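Local coordinates for protein methylenetetrahydrofolate--tRNA-(uracil-5-)-methyltransferase TrmFO (PDB 3G5S) that probably catalyses the folate- and FAD-dependent methylation of uridine 54 to 5-methyluridine in transfer RNA, with NADH or NADPH as reductant, at residues W18-L23 with N356-A361; A144-F149 with L154-A159; A395-V400 with E411-M416. One frame throughout, in Å; residues are numbered along the deposited sequence.

Interaction 1 (W18-L23 with N356-A361)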
loop_
_atom_site.group_PDB
_atom_site.type_symbol
_atom_site.label_atom_id
_atom_site.label_comp_id
_atom_site.label_asym_id
_atom_site.label_seq_id
_atom_site.Cartn_x
_atom_site.Cartn_y
_atom_site.Cartn_z
ATOM N N TRP A 18 5.932 7.222 -18.445
ATOM C CA TRP A 18 6.813 6.416 -19.276
ATOM C C TRP A 18 6.030 5.341 -20.027
ATOM O O TRP A 18 6.320 5.039 -21.189
ATOM C CB TRP A 18 7.894 5.778 -18.410
ATOM C CG TRP A 18 9.001 5.153 -19.188
ATOM C CD1 TRP A 18 9.351 3.835 -19.204
ATOM C CD2 TRP A 18 9.929 5.828 -20.046
ATOM N NE1 TRP A 18 10.435 3.646 -20.030
ATOM C CE2 TRP A 18 10.809 4.854 -20.558
ATOM C CE3 TRP A 18 10.092 7.162 -20.440
ATOM C CZ2 TRP A 18 11.840 5.175 -21.441
ATOM C CZ3 TRP A 18 11.118 7.478 -21.312
ATOM C CH2 TRP A 18 11.978 6.489 -21.805
ATOM N N THR A 19 5.046 4.752 -19.360
ATOM C CA THR A 19 4.257 3.698 -19.979
ATOM C C THR A 19 3.470 4.236 -21.176
ATOM O O THR A 19 3.449 3.635 -22.254
ATOM C CB THR A 19 3.301 3.059 -18.952
ATOM O OG1 THR A 19 4.029 2.691 -17.774
ATOM C CG2 THR A 19 2.644 1.820 -19.528
ATOM N N LEU A 20 2.828 5.381 -20.977
ATOM C CA LEU A 20 2.121 6.046 -22.055
ATOM C C LEU A 20 3.060 6.344 -23.227
ATOM O O LEU A 20 2.746 6.045 -24.383
ATOM C CB LEU A 20 1.494 7.327 -21.517
ATOM C CG LEU A 20 0.213 7.120 -20.708
ATOM C CD1 LEU A 20 0.096 8.129 -19.572
ATOM C CD2 LEU A 20 -0.996 7.202 -21.615
ATOM N N LEU A 21 4.214 6.927 -22.924
ATOM C CA LEU A 21 5.166 7.311 -23.957
ATOM C C LEU A 21 5.657 6.098 -24.748
ATOM O O LEU A 21 5.782 6.157 -25.973
ATOM C CB LEU A 21 6.340 8.077 -23.345
ATOM C CG LEU A 21 5.970 9.404 -22.675
ATOM C CD1 LEU A 21 7.126 9.934 -21.839
ATOM C CD2 LEU A 21 5.531 10.435 -23.713
ATOM N N ARG A 22 5.930 5.000 -24.042
ATOM C CA ARG A 22 6.399 3.760 -24.668
ATOM C C ARG A 22 5.390 3.217 -25.664
ATOM O O ARG A 22 5.761 2.574 -26.649
ATOM C CB ARG A 22 6.678 2.670 -23.614
ATOM C CG ARG A 22 7.799 2.985 -22.644
ATOM C CD ARG A 22 8.311 1.738 -21.962
ATOM N NE ARG A 22 7.578 1.310 -20.769
ATOM C CZ ARG A 22 7.389 0.027 -20.453
ATOM N NH1 ARG A 22 7.816 -0.915 -21.273
ATOM N NH2 ARG A 22 6.747 -0.318 -19.349
ATOM N N LEU A 23 4.113 3.447 -25.376
ATOM C CA LEU A 23 3.031 3.003 -26.244
ATOM C C LEU A 23 2.657 4.052 -27.295
ATOM O O LEU A 23 1.668 3.900 -28.012
ATOM C CB LEU A 23 1.815 2.586 -25.409
ATOM C CG LEU A 23 2.052 1.303 -24.597
ATOM C CD1 LEU A 23 0.954 1.125 -23.566
ATOM C CD2 LEU A 23 2.156 0.083 -25.498
ATOM N N ASN A 356 -3.382 1.392 -18.806
ATOM C CA ASN A 356 -4.807 1.459 -19.077
ATOM C C ASN A 356 -5.250 2.780 -19.690
ATOM O O ASN A 356 -6.123 2.799 -20.552
ATOM C CB ASN A 356 -5.619 1.068 -17.849
ATOM C CG ASN A 356 -5.611 -0.433 -17.637
ATOM O OD1 ASN A 356 -5.555 -1.192 -18.609
ATOM N ND2 ASN A 356 -5.651 -0.869 -16.383
ATOM N N ALA A 357 -4.623 3.874 -19.275
ATOM C CA ALA A 357 -4.875 5.171 -19.895
ATOM C C ALA A 357 -4.442 5.165 -21.366
ATOM O O ALA A 357 -5.139 5.705 -22.228
ATOM C CB ALA A 357 -4.156 6.263 -19.128
ATOM N N ALA A 358 -3.294 4.549 -21.647
ATOM C CA ALA A 358 -2.805 4.443 -23.016
ATOM C C ALA A 358 -3.783 3.627 -23.843
ATOM O O ALA A 358 -4.134 3.986 -24.973
ATOM C CB ALA A 358 -1.429 3.801 -23.035
ATOM N N ARG A 359 -4.217 2.503 -23.283
ATOM C CA ARG A 359 -5.190 1.668 -23.974
ATOM C C ARG A 359 -6.494 2.415 -24.247
ATOM O O ARG A 359 -7.060 2.335 -25.336
ATOM C CB ARG A 359 -5.414 0.355 -23.216
ATOM C CG ARG A 359 -4.182 -0.559 -23.282
ATOM C CD ARG A 359 -4.338 -1.823 -22.426
ATOM N NE ARG A 359 -5.487 -2.627 -22.830
ATOM C CZ ARG A 359 -5.484 -3.493 -23.839
ATOM N NH1 ARG A 359 -6.590 -4.155 -24.138
ATOM N NH2 ARG A 359 -4.381 -3.705 -24.548
ATOM N N LYS A 360 -6.948 3.192 -23.267
ATOM C CA LYS A 360 -8.147 4.029 -23.441
ATOM C C LYS A 360 -7.993 5.005 -24.611
ATOM O O LYS A 360 -8.919 5.207 -25.422
ATOM C CB LYS A 360 -8.395 4.834 -22.163
ATOM C CG LYS A 360 -9.776 5.472 -22.088
ATOM C CD LYS A 360 -10.849 4.395 -22.054
ATOM C CE LYS A 360 -11.999 4.773 -21.126
ATOM N NZ LYS A 360 -13.053 5.618 -21.737
ATOM N N ALA A 361 -6.819 5.617 -24.673
ATOM C CA ALA A 361 -6.493 6.557 -25.741
ATOM C C ALA A 361 -6.551 5.872 -27.111
ATOM O O ALA A 361 -6.852 6.512 -28.123
ATOM C CB ALA A 361 -5.136 7.188 -25.512
#
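Leu-20 and Leu-23, one turn apart at the end of helix 11-22, both bear on Ala-358 of helix 343-361 and hold its methyl between their branch ends. From Leu-20 it is CD2 that reaches across, 3.7 Å from Ala-358 CB. The CB of Leu-20 does not itself face the other helix; with CG beside the backbone N (chi1 -78°), the branch turns back toward it. Leu-20 CD2 also lies 3.5 Å from Ala-358 N and 4.1 Å from Ala-357 CB. Leu-23, by contrast, starts out toward Ala-358 and meets it with CD1, at 3.6 Å from Ala-358 CB. Because the partner side chains are single methyls, the two backbones come close, with 5.3 Å between Leu-20 CA and Ala-358 CA. Helix 11-22 follows strand 4-7 and the glycine-rich turn of the Rossmann-type FAD-binding fold, and helix 343-361 comes after strand 331-333 at an edge of the same parallel sheet. Thr-19 and Leu-23 extend the interface onto Leu-355, while Tyr-332 of that strand touches Ala-357. No hydrogen bond or charge pair joins the two segments, so their mutual hold rests on apolar shape and close van der Waals contact.

Interaction 2 (A144-F149 with L154-A159). With GSH (glutathione), chain C.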
loop_
_atom_site.group_PDB
_atom_site.type_symbol
_atom_site.label_atom_id
_atom_site.label_comp_id
_atom_site.label_asym_id
_atom_site.label_seq_id
_atom_site.Cartn_x
_atom_site.Cartn_y
_atom_site.Cartn_z
ATOM N N ALA A 144 -10.868 19.106 -4.444
ATOM C CA ALA A 144 -11.558 18.780 -5.683
ATOM C C ALA A 144 -12.016 17.319 -5.703
ATOM O O ALA A 144 -13.121 17.006 -6.159
ATOM C CB ALA A 144 -10.674 19.083 -6.880
ATOM N N LEU A 145 -11.165 16.425 -5.211
ATOM C CA LEU A 145 -11.515 15.012 -5.151
ATOM C C LEU A 145 -12.663 14.758 -4.174
ATOM O O LEU A 145 -13.566 13.969 -4.456
ATOM C CB LEU A 145 -10.294 14.177 -4.766
ATOM C CG LEU A 145 -9.284 14.019 -5.900
ATOM C CD1 LEU A 145 -7.941 13.558 -5.357
ATOM C CD2 LEU A 145 -9.810 13.058 -6.958
ATOM N N LYS A 146 -12.632 15.425 -3.025
ATOM C CA LYS A 146 -13.726 15.306 -2.072
ATOM C C LYS A 146 -15.040 15.812 -2.664
ATOM O O LYS A 146 -16.088 15.202 -2.466
ATOM C CB LYS A 146 -13.406 16.061 -0.781
ATOM C CG LYS A 146 -12.284 15.433 0.025
ATOM C CD LYS A 146 -12.170 16.034 1.413
ATOM C CE LYS A 146 -12.045 17.542 1.376
ATOM N NZ LYS A 146 -11.938 18.109 2.749
ATOM N N ARG A 147 -14.986 16.925 -3.387
ATOM C CA ARG A 147 -16.190 17.472 -4.009
ATOM C C ARG A 147 -16.799 16.484 -5.002
ATOM O O ARG A 147 -18.013 16.285 -5.039
ATOM C CB ARG A 147 -15.884 18.787 -4.730
ATOM C CG ARG A 147 -15.784 20.006 -3.839
ATOM C CD ARG A 147 -15.931 21.287 -4.655
ATOM N NE ARG A 147 -14.976 21.356 -5.757
ATOM C CZ ARG A 147 -13.735 21.815 -5.638
ATOM N NH1 ARG A 147 -13.293 22.241 -4.463
ATOM N NH2 ARG A 147 -12.933 21.839 -6.691
ATOM N N ARG A 148 -15.945 15.869 -5.814
ATOM C CA ARG A 148 -16.406 15.013 -6.897
ATOM C C ARG A 148 -16.847 13.634 -6.394
ATOM O O ARG A 148 -17.854 13.099 -6.855
ATOM C CB ARG A 148 -15.303 14.906 -7.962
ATOM C CG ARG A 148 -15.567 13.996 -9.159
ATOM C CD ARG A 148 -16.433 14.613 -10.248
ATOM N NE ARG A 148 -16.174 16.026 -10.520
ATOM C CZ ARG A 148 -15.395 16.502 -11.494
ATOM N NH1 ARG A 148 -14.744 15.685 -12.311
ATOM N NH2 ARG A 148 -15.271 17.817 -11.650
ATOM N N PHE A 149 -16.108 13.070 -5.438
ATOM C CA PHE A 149 -16.330 11.681 -5.042
ATOM C C PHE A 149 -16.872 11.473 -3.630
ATOM O O PHE A 149 -17.310 10.372 -3.304
ATOM C CB PHE A 149 -15.056 10.854 -5.271
ATOM C CG PHE A 149 -14.631 10.825 -6.707
ATOM C CD1 PHE A 149 -15.361 10.103 -7.635
ATOM C CD2 PHE A 149 -13.530 11.548 -7.142
ATOM C CE1 PHE A 149 -14.996 10.088 -8.969
ATOM C CE2 PHE A 149 -13.161 11.537 -8.473
ATOM C CZ PHE A 149 -13.897 10.805 -9.389
ATOM N N LEU A 154 -11.896 10.292 0.960
ATOM C CA LEU A 154 -10.503 10.703 0.966
ATOM C C LEU A 154 -10.072 10.886 2.415
ATOM O O LEU A 154 -10.775 11.523 3.197
ATOM C CB LEU A 154 -10.295 11.992 0.166
ATOM C CG LEU A 154 -8.867 12.539 0.121
ATOM C CD1 LEU A 154 -8.591 13.264 -1.187
ATOM C CD2 LEU A 154 -8.596 13.459 1.311
ATOM N N ALA A 155 -8.938 10.294 2.772
ATOM C CA ALA A 155 -8.378 10.413 4.107
ATOM C C ALA A 155 -7.090 11.220 4.053
ATOM O O ALA A 155 -6.423 11.268 3.016
ATOM C CB ALA A 155 -8.123 9.034 4.693
ATOM N N TYR A 156 -6.743 11.842 5.181
ATOM C CA TYR A 156 -5.533 12.651 5.287
ATOM C C TYR A 156 -4.439 11.980 6.111
ATOM O O TYR A 156 -3.311 12.465 6.148
ATOM C CB TYR A 156 -5.848 14.024 5.880
ATOM C CG TYR A 156 -6.659 14.900 4.960
ATOM C CD1 TYR A 156 -6.080 15.498 3.851
ATOM C CD2 TYR A 156 -8.006 15.123 5.195
ATOM C CE1 TYR A 156 -6.823 16.298 3.000
ATOM C CE2 TYR A 156 -8.756 15.921 4.355
ATOM C CZ TYR A 156 -8.159 16.505 3.258
ATOM O OH TYR A 156 -8.908 17.301 2.419
ATOM N N TYR A 157 -4.778 10.889 6.790
ATOM C CA TYR A 157 -3.798 10.114 7.544
ATOM C C TYR A 157 -4.192 8.654 7.471
ATOM O O TYR A 157 -5.355 8.332 7.237
ATOM C CB TYR A 157 -3.692 10.592 9.003
ATOM C CG TYR A 157 -4.930 10.399 9.860
ATOM C CD1 TYR A 157 -5.196 9.182 10.478
ATOM C CD2 TYR A 157 -5.808 11.450 10.084
ATOM C CE1 TYR A 157 -6.319 9.015 11.277
ATOM C CE2 TYR A 157 -6.930 11.293 10.880
ATOM C CZ TYR A 157 -7.180 10.074 11.475
ATOM O OH TYR A 157 -8.296 9.915 12.270
ATOM N N ASP A 158 -3.263 7.738 7.746
ATOM C CA ASP A 158 -3.590 6.303 7.638
ATOM C C ASP A 158 -4.019 5.548 8.918
ATOM O O ASP A 158 -5.070 4.908 8.937
ATOM C CB ASP A 158 -2.509 5.526 6.873
ATOM C CG ASP A 158 -1.105 5.883 7.302
ATOM O OD1 ASP A 158 -0.916 6.343 8.450
ATOM O OD2 ASP A 158 -0.184 5.684 6.481
ATOM N N ALA A 159 -3.210 5.602 9.971
ATOM C CA ALA A 159 -3.578 4.968 11.237
ATOM C C ALA A 159 -3.912 3.484 11.065
ATOM O O ALA A 159 -4.952 3.009 11.506
ATOM C CB ALA A 159 -4.743 5.705 11.890
HETATM N N1 GSH C . -7.388 6.496 7.827
HETATM C CA1 GSH C . -8.798 6.440 7.489
HETATM C C1 GSH C . -9.551 7.704 7.874
HETATM O O11 GSH C . -8.826 8.793 8.358
HETATM O O12 GSH C . -10.666 7.854 7.497
HETATM C CB1 GSH C . -9.498 5.171 7.967
HETATM C CG1 GSH C . -9.996 5.137 9.407
HETATM C CD1 GSH C . -8.964 5.080 10.531
HETATM O OE1 GSH C . -7.805 5.269 10.346
HETATM N N2 GSH C . -9.452 4.761 11.843
HETATM C CA2 GSH C . -8.545 4.579 12.932
HETATM C C2 GSH C . -8.390 3.112 13.320
HETATM O O2 GSH C . -9.171 2.603 14.053
HETATM C CB2 GSH C . -9.046 5.438 14.082
HETATM S SG2 GSH C . -7.961 5.587 15.517
HETATM N N3 GSH C . -7.071 2.530 13.162
HETATM C CA3 GSH C . -6.816 1.202 13.675
HETATM C C3 GSH C . -7.417 0.081 12.839
HETATM O O31 GSH C . -7.831 -0.924 13.325
HETATM O O32 GSH C . -7.713 0.404 11.530
#
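Lys-146 and Tyr-156 meet at their polar ends, where Lys-146 NZ gives a weak hydrogen bond of 3.2 Å to Tyr-156 OH. The ammonium lies at the edge of the phenol ring, near its plane, and the two side chains cross at about a right angle. The chain of Lys-146 bends at chi3 (-54°), which brings Lys-146 CE to 3.3 Å from Tyr-156 OH. The stronger partner of NZ is Glu-143, one turn back on the helix, in a salt bridge. Nearer the backbone, Lys-146 CG rests on Leu-154 CB at 4.0 Å, and Leu-145 CB on Leu-154 CD1 at 4.1 Å. This is a helix-turn-strand connection: helix 139-149 ends and the chain doubles back into the short strand 154-155, which pairs antiparallel with strand 309-313. At Tyr-156 the chain turns a corner, with Leu-154 CD2 over one face of its ring, toward the rim. Beyond the corner the backbone serves glutathione: GSH N1 donates to Tyr-157 O at 2.8 Å and, in the modelled conformer of the next two residues, GSH N1 also reaches Asp-158 O and GSH N3 reaches Ala-159 O. GSH O11 sits over one face of the Tyr-157 ring, offset toward its rim.

Interaction 3 (A395-V400 with E411-M416). With EDO (1,2-ethanediol), chain H.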
loop_
_atom_site.group_PDB
_atom_site.type_symbol
_atom_site.label_atom_id
_atom_site.label_comp_id
_atom_site.label_asym_id
_atom_site.label_seq_id
_atom_site.Cartn_x
_atom_site.Cartn_y
_atom_site.Cartn_z
ATOM N N ALA A 395 3.212 -4.265 -0.696
ATOM C CA ALA A 395 3.370 -5.628 -1.198
ATOM C C ALA A 395 3.693 -6.603 -0.066
ATOM O O ALA A 395 4.570 -6.342 0.750
ATOM C CB ALA A 395 4.467 -5.671 -2.234
ATOM N N ASN A 396 2.992 -7.728 -0.051
ATOM C CA ASN A 396 3.220 -8.771 0.941
ATOM C C ASN A 396 2.628 -10.076 0.422
ATOM O O ASN A 396 1.782 -10.070 -0.478
ATOM C CB ASN A 396 2.624 -8.393 2.304
ATOM C CG ASN A 396 1.115 -8.320 2.276
ATOM O OD1 ASN A 396 0.532 -7.250 2.025
ATOM N ND2 ASN A 396 0.466 -9.448 2.498
ATOM N N TRP A 397 3.066 -11.191 0.996
ATOM C CA TRP A 397 2.649 -12.496 0.508
ATOM C C TRP A 397 1.186 -12.841 0.771
ATOM O O TRP A 397 0.665 -13.764 0.167
ATOM C CB TRP A 397 3.561 -13.595 1.051
ATOM C CG TRP A 397 4.955 -13.536 0.520
ATOM C CD1 TRP A 397 6.100 -13.397 1.249
ATOM C CD2 TRP A 397 5.365 -13.665 -0.852
ATOM N NE1 TRP A 397 7.196 -13.424 0.420
ATOM C CE2 TRP A 397 6.772 -13.587 -0.873
ATOM C CE3 TRP A 397 4.678 -13.827 -2.060
ATOM C CZ2 TRP A 397 7.507 -13.672 -2.063
ATOM C CZ3 TRP A 397 5.409 -13.912 -3.240
ATOM C CH2 TRP A 397 6.806 -13.835 -3.232
ATOM N N GLY A 398 0.516 -12.112 1.661
ATOM C CA GLY A 398 -0.903 -12.339 1.874
ATOM C C GLY A 398 -1.788 -11.973 0.689
ATOM O O GLY A 398 -2.941 -12.401 0.626
ATOM N N LEU A 399 -1.245 -11.204 -0.253
ATOM C CA LEU A 399 -2.015 -10.686 -1.384
ATOM C C LEU A 399 -2.235 -11.702 -2.497
ATOM O O LEU A 399 -3.099 -11.505 -3.341
ATOM C CB LEU A 399 -1.310 -9.471 -1.978
ATOM C CG LEU A 399 -1.206 -8.263 -1.059
ATOM C CD1 LEU A 399 -0.345 -7.201 -1.698
ATOM C CD2 LEU A 399 -2.573 -7.699 -0.691
ATOM N N VAL A 400 -1.428 -12.760 -2.527
ATOM C CA VAL A 400 -1.509 -13.765 -3.589
ATOM C C VAL A 400 -2.013 -15.085 -3.008
ATOM O O VAL A 400 -2.008 -15.271 -1.793
ATOM C CB VAL A 400 -0.147 -13.968 -4.298
ATOM C CG1 VAL A 400 0.336 -12.657 -4.923
ATOM C CG2 VAL A 400 0.891 -14.539 -3.337
ATOM N N GLU A 411 10.418 -21.894 1.609
ATOM C CA GLU A 411 10.131 -22.639 0.396
ATOM C C GLU A 411 8.819 -22.201 -0.242
ATOM O O GLU A 411 8.750 -22.043 -1.457
ATOM C CB GLU A 411 10.115 -24.140 0.691
ATOM C CG GLU A 411 11.502 -24.725 0.960
ATOM C CD GLU A 411 11.998 -24.536 2.392
ATOM O OE1 GLU A 411 11.220 -24.118 3.273
ATOM O OE2 GLU A 411 13.185 -24.835 2.641
ATOM N N LYS A 412 7.778 -22.000 0.564
ATOM C CA LYS A 412 6.505 -21.535 0.014
ATOM C C LYS A 412 6.669 -20.190 -0.670
ATOM O O LYS A 412 6.103 -19.955 -1.736
ATOM C CB LYS A 412 5.411 -21.474 1.081
ATOM C CG LYS A 412 4.892 -22.849 1.431
ATOM C CD LYS A 412 3.607 -22.826 2.229
ATOM C CE LYS A 412 3.058 -24.237 2.403
ATOM N NZ LYS A 412 1.689 -24.216 2.980
ATOM N N ARG A 413 7.456 -19.308 -0.065
ATOM C CA ARG A 413 7.690 -17.995 -0.650
ATOM C C ARG A 413 8.458 -18.109 -1.963
ATOM O O ARG A 413 8.114 -17.452 -2.946
ATOM C CB ARG A 413 8.398 -17.082 0.352
ATOM C CG ARG A 413 7.517 -16.725 1.539
ATOM C CD ARG A 413 8.302 -16.158 2.696
ATOM N NE ARG A 413 7.411 -15.949 3.828
ATOM C CZ ARG A 413 7.811 -15.844 5.088
ATOM N NH1 ARG A 413 9.100 -15.914 5.381
ATOM N NH2 ARG A 413 6.916 -15.668 6.050
ATOM N N GLN A 414 9.482 -18.953 -1.997
ATOM C CA GLN A 414 10.198 -19.174 -3.243
ATOM C C GLN A 414 9.258 -19.701 -4.331
ATOM O O GLN A 414 9.323 -19.278 -5.483
ATOM C CB GLN A 414 11.387 -20.116 -3.011
ATOM C CG GLN A 414 12.480 -19.498 -2.125
ATOM C CD GLN A 414 13.619 -20.449 -1.809
ATOM O OE1 GLN A 414 14.777 -20.038 -1.710
ATOM N NE2 GLN A 414 13.297 -21.722 -1.639
ATOM N N ALA A 415 8.372 -20.618 -3.961
ATOM C CA ALA A 415 7.394 -21.150 -4.898
ATOM C C ALA A 415 6.436 -20.062 -5.384
ATOM O O ALA A 415 6.119 -20.007 -6.573
ATOM C CB ALA A 415 6.626 -22.291 -4.266
HETATM N N MSE A 416 5.992 -19.199 -4.473
HETATM C CA MSE A 416 5.106 -18.099 -4.838
HETATM C C MSE A 416 5.800 -17.123 -5.787
HETATM O O MSE A 416 5.178 -16.578 -6.704
HETATM C CB MSE A 416 4.652 -17.350 -3.586
HETATM C CG MSE A 416 3.678 -18.095 -2.698
HETATM SE SE MSE A 416 3.197 -16.965 -1.184
HETATM C CE MSE A 416 1.786 -18.056 -0.399
HETATM C C1 EDO H . 4.140 -18.112 3.645
HETATM O O1 EDO H . 3.340 -18.098 4.834
HETATM C C2 EDO H . 3.973 -16.792 2.903
HETATM O O2 EDO H . 4.577 -15.741 3.665
#
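The O2 atom of a bound 1,2-ethanediol, probably from the crystallisation liquor, is gripped twice by Arg-413. Arg-413 NE donates an almost straight bond to EDO O2 (2.8 Å, 169°), while Arg-413 NH2 adds a weak, more bent one; the oxygen lies at the edge of the guanidinium, in its plane, and approaches Trp-397 as well. The diol is also hydrogen-bonded to Glu-300, with which Arg-413 forms a long, weak ion pair. The contact combines CH-pi and Met-aromatic interactions, packing the loop that follows helix 374-384 against helix 409-429 mainly through one indole, with Val-400 beside it. Arg-413 CG stands over a face of the five-membered ring, 3.8 Å from the centroid in Trp-397. The arginine chain is extended from CG to NE, and its guanidinium plane lies only 8° from that of the indole. One turn on, selenomethionine Met-416 runs past the other end of the indole in the opposite direction. Met-416 CB is 3.5 Å from Trp-397 CZ3, while Met-416 SE approaches the six-membered ring obliquely, 4.4 Å from the centroid in Trp-397. With the chain straight beyond CG (chi2 -179°), Met-416 SE comes 4.0 Å from Val-400 CG2. The bond from Trp-397 NE1 to the carbonyl oxygen of Thr-61, with Ala-63 and Leu-66 of helix 63-74 touching the ring, further restricts the indole. Replacing Trp-397 by alanine would probably open a gap between loop and helix, leave the Thr-61 carbonyl without this donor and let the Arg-413 and Met-416 chains turn more freely. Within the loop, Leu-399 N bonds back to Asn-396 O at 3.2 Å.

How the interactions relate
The three contacts are separate, with no atoms touching between them. Interaction 2 is nested in sequence inside the long loop closed by interaction 1, whereas interaction 3 follows both. Centres of interactions 1 and 2 are 26 Å apart, those of 1 and 3 are 29 Å, and 2 and 3, on opposite sides of the chain's centre, are 31 Å. Interaction 2 comes closer to FAD, with the side chain of Leu-145 about 8 Å from the cofactor, than interaction 1, where that of Leu-20 is about 13 Å away. Interaction 2 alone reaches the glutathione pocket, through Ala-155, Tyr-157, Asp-158 and Ala-159, while interaction 3 lies away from the FAD and glutathione sites.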